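Local coordinates for protein mannan endo-1,6-alpha-mannosidase (Chaetomium thermophilum, PDB 6RY0) that probably acts on alpha-1,6-linked mannosides as a glycoside hydrolase family 76 enzyme, and is thought to transfer GPI-anchored glycoproteins into the fungal cell wall, at residues Y75-G80 with N127-F132. Numbering follows the deposited sequence.
Sequences YWWEGG and NDDQGF
Trp-77 and Asp-129 bring the first turns of helices 76-93 and 127-142 together, their CA atoms 4.9 Å apart. Over 76-80 and 127-132 the two axes run in the same general direction, 26° apart, and approach to 8.6 Å. The Trp-77 indole and the Phe-132 phenyl extend in a common direction from the two helices. The benzo edge of the indole meets one face of the phenyl in a T-shaped (edge-to-face) pair with planes 62° apart: CZ3 of Trp-77 stands over the centre of the Phe-132 ring, and CE3 of Trp-77 comes within 3.7 Å of CG of Phe-132. On the pyrrole side, NE1 of Trp-77 is hydrogen-bonded to Asp-319, while Tyr-326 and Trp-330 of helix 323-337 touch Trp-77 and Phe-132 respectively. Family 76 enzymes fold as an (alpha/alpha)6 barrel, and these two helices, linked in the chain through helix 99-108, are consistent with neighbouring inner helices of that barrel; the contact is buried. Asp-129, a calcium ligand in another structure of this protein, has no metal bound here. Its CG lies anti to its carbonyl carbon (chi1 -53°), which brings OD2 to 3.4 Å from CB of Trp-77, the carboxylate turned steeply to the indole. A water bridges the helices: it donates to OD2 of Asp-129 (2.7 Å) and accepts from the backbone N of Trp-77 (2.9 Å), an amide in the first turn of its helix. The edge of the Trp-76 indole reaches across with CZ3, 3.9 Å from CB of Asp-129; His-121 stacks on this indole, and Gln-109 accepts a hydrogen bond from its NE1.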
loop_
_atom_site.group_PDB
_atom_site.type_symbol
_atom_site.label_atom_id
_atom_site.label_comp_id
_atom_site.label_asym_id
_atom_site.label_seq_id
_atom_site.Cartn_x
_atom_site.Cartn_y
_atom_site.Cartn_z
ATOM N N TYR A 75 13.382 -4.619 1.915
ATOM C CA TYR A 75 13.694 -3.608 0.908
ATOM C C TYR A 75 13.100 -2.241 1.265
ATOM O O TYR A 75 12.146 -2.152 2.055
ATOM C CB TYR A 75 13.210 -4.092 -0.467
ATOM C CG TYR A 75 14.022 -5.238 -0.989
ATOM C CD1 TYR A 75 15.212 -5.014 -1.658
ATOM C CD2 TYR A 75 13.620 -6.556 -0.799
ATOM C CE1 TYR A 75 15.967 -6.085 -2.157
ATOM C CE2 TYR A 75 14.367 -7.609 -1.301
ATOM C CZ TYR A 75 15.525 -7.359 -1.981
ATOM O OH TYR A 75 16.283 -8.407 -2.476
ATOM N N TRP A 76 13.639 -1.203 0.644
ATOM C CA TRP A 76 13.272 0.197 0.880
ATOM C C TRP A 76 11.777 0.447 0.853
ATOM O O TRP A 76 11.247 1.158 1.720
ATOM C CB TRP A 76 13.970 1.016 -0.207
ATOM C CG TRP A 76 13.717 2.485 -0.232
ATOM C CD1 TRP A 76 14.213 3.434 0.630
ATOM C CD2 TRP A 76 12.978 3.202 -1.222
ATOM N NE1 TRP A 76 13.798 4.691 0.245
ATOM C CE2 TRP A 76 13.070 4.571 -0.907
ATOM C CE3 TRP A 76 12.293 2.829 -2.373
ATOM C CZ2 TRP A 76 12.480 5.543 -1.671
ATOM C CZ3 TRP A 76 11.683 3.818 -3.131
ATOM C CH2 TRP A 76 11.808 5.167 -2.780
ATOM N N TRP A 77 11.057 -0.104 -0.122
ATOM C CA TRP A 77 9.642 0.204 -0.215
ATOM C C TRP A 77 8.886 -0.251 1.015
ATOM O O TRP A 77 7.845 0.340 1.340
ATOM C CB TRP A 77 9.035 -0.464 -1.465
ATOM C CG TRP A 77 8.756 -1.884 -1.284
ATOM C CD1 TRP A 77 9.630 -2.936 -1.345
ATOM C CD2 TRP A 77 7.491 -2.428 -0.868
ATOM N NE1 TRP A 77 8.978 -4.101 -0.994
ATOM C CE2 TRP A 77 7.657 -3.821 -0.726
ATOM C CE3 TRP A 77 6.228 -1.868 -0.619
ATOM C CZ2 TRP A 77 6.600 -4.666 -0.377
ATOM C CZ3 TRP A 77 5.190 -2.711 -0.293
ATOM C CH2 TRP A 77 5.387 -4.081 -0.176
ATOM N N GLU A 78 9.362 -1.297 1.698
ATOM C CA GLU A 78 8.645 -1.804 2.871
ATOM C C GLU A 78 8.753 -0.827 4.039
ATOM O O GLU A 78 7.886 -0.791 4.897
ATOM C CB GLU A 78 9.134 -3.214 3.196
ATOM C CG GLU A 78 8.280 -3.893 4.253
ATOM C CD GLU A 78 8.552 -5.373 4.405
ATOM O OE1 GLU A 78 9.160 -6.015 3.556
ATOM O OE2 GLU A 78 8.052 -5.908 5.469
ATOM N N GLY A 79 9.812 -0.020 4.047
ATOM C CA GLY A 79 9.859 1.080 4.979
ATOM C C GLY A 79 8.737 2.067 4.719
ATOM O O GLY A 79 8.078 2.544 5.642
ATOM N N GLY A 80 8.501 2.380 3.451
ATOM C CA GLY A 80 7.404 3.251 3.096
ATOM C C GLY A 80 6.050 2.678 3.486
ATOM O O GLY A 80 5.153 3.393 3.965
ATOM N N ASN A 127 8.411 1.722 -10.207
ATOM C CA ASN A 127 7.251 2.585 -10.071
ATOM C C ASN A 127 6.398 2.189 -8.870
ATOM O O ASN A 127 5.774 3.040 -8.221
ATOM C CB ASN A 127 6.420 2.572 -11.346
ATOM C CG ASN A 127 7.007 3.468 -12.398
ATOM O OD1 ASN A 127 7.063 4.679 -12.208
ATOM N ND2 ASN A 127 7.421 2.884 -13.520
ATOM N N ASP A 128 6.331 0.898 -8.566
ATOM C CA ASP A 128 5.637 0.449 -7.361
ATOM C C ASP A 128 6.354 0.898 -6.079
ATOM O O ASP A 128 5.713 1.333 -5.134
ATOM C CB ASP A 128 5.447 -1.087 -7.364
ATOM C CG ASP A 128 6.729 -1.909 -7.607
ATOM O OD1 ASP A 128 7.713 -1.398 -8.167
ATOM O OD2 ASP A 128 6.763 -3.086 -7.201
ATOM N N ASP A 129 7.676 0.787 -6.042
ATOM C CA ASP A 129 8.398 1.195 -4.851
ATOM C C ASP A 129 8.165 2.672 -4.566
ATOM O O ASP A 129 7.824 3.074 -3.451
ATOM C CB ASP A 129 9.898 0.937 -4.982
ATOM C CG ASP A 129 10.219 -0.457 -5.369
ATOM O OD1 ASP A 129 10.306 -0.737 -6.549
ATOM O OD2 ASP A 129 10.365 -1.304 -4.506
ATOM N N GLN A 130 8.369 3.492 -5.589
ATOM C CA GLN A 130 8.132 4.928 -5.480
ATOM C C GLN A 130 6.658 5.193 -5.150
ATOM O O GLN A 130 6.339 6.049 -4.308
ATOM C CB GLN A 130 8.510 5.603 -6.806
ATOM C CG GLN A 130 8.391 7.100 -6.755
ATOM C CD GLN A 130 8.327 7.769 -8.109
ATOM O OE1 GLN A 130 7.978 7.132 -9.112
ATOM N NE2 GLN A 130 8.618 9.063 -8.146
ATOM N N GLY A 131 5.773 4.449 -5.790
ATOM C CA GLY A 131 4.357 4.597 -5.574
ATOM C C GLY A 131 3.943 4.362 -4.154
ATOM O O GLY A 131 3.105 5.113 -3.656
ATOM N N PHE A 132 4.494 3.343 -3.499
ATOM C CA PHE A 132 4.104 3.091 -2.106
ATOM C C PHE A 132 4.479 4.248 -1.194
ATOM O O PHE A 132 3.720 4.585 -0.286
ATOM C CB PHE A 132 4.667 1.773 -1.604
ATOM C CG PHE A 132 3.748 0.633 -1.808
ATOM C CD1 PHE A 132 2.817 0.312 -0.858
ATOM C CD2 PHE A 132 3.782 -0.118 -2.978
ATOM C CE1 PHE A 132 1.912 -0.742 -1.059
ATOM C CE2 PHE A 132 2.871 -1.142 -3.175
ATOM C CZ PHE A 132 1.945 -1.424 -2.194
HETATM O O HOH W 1 12.260 -1.184 -2.521
#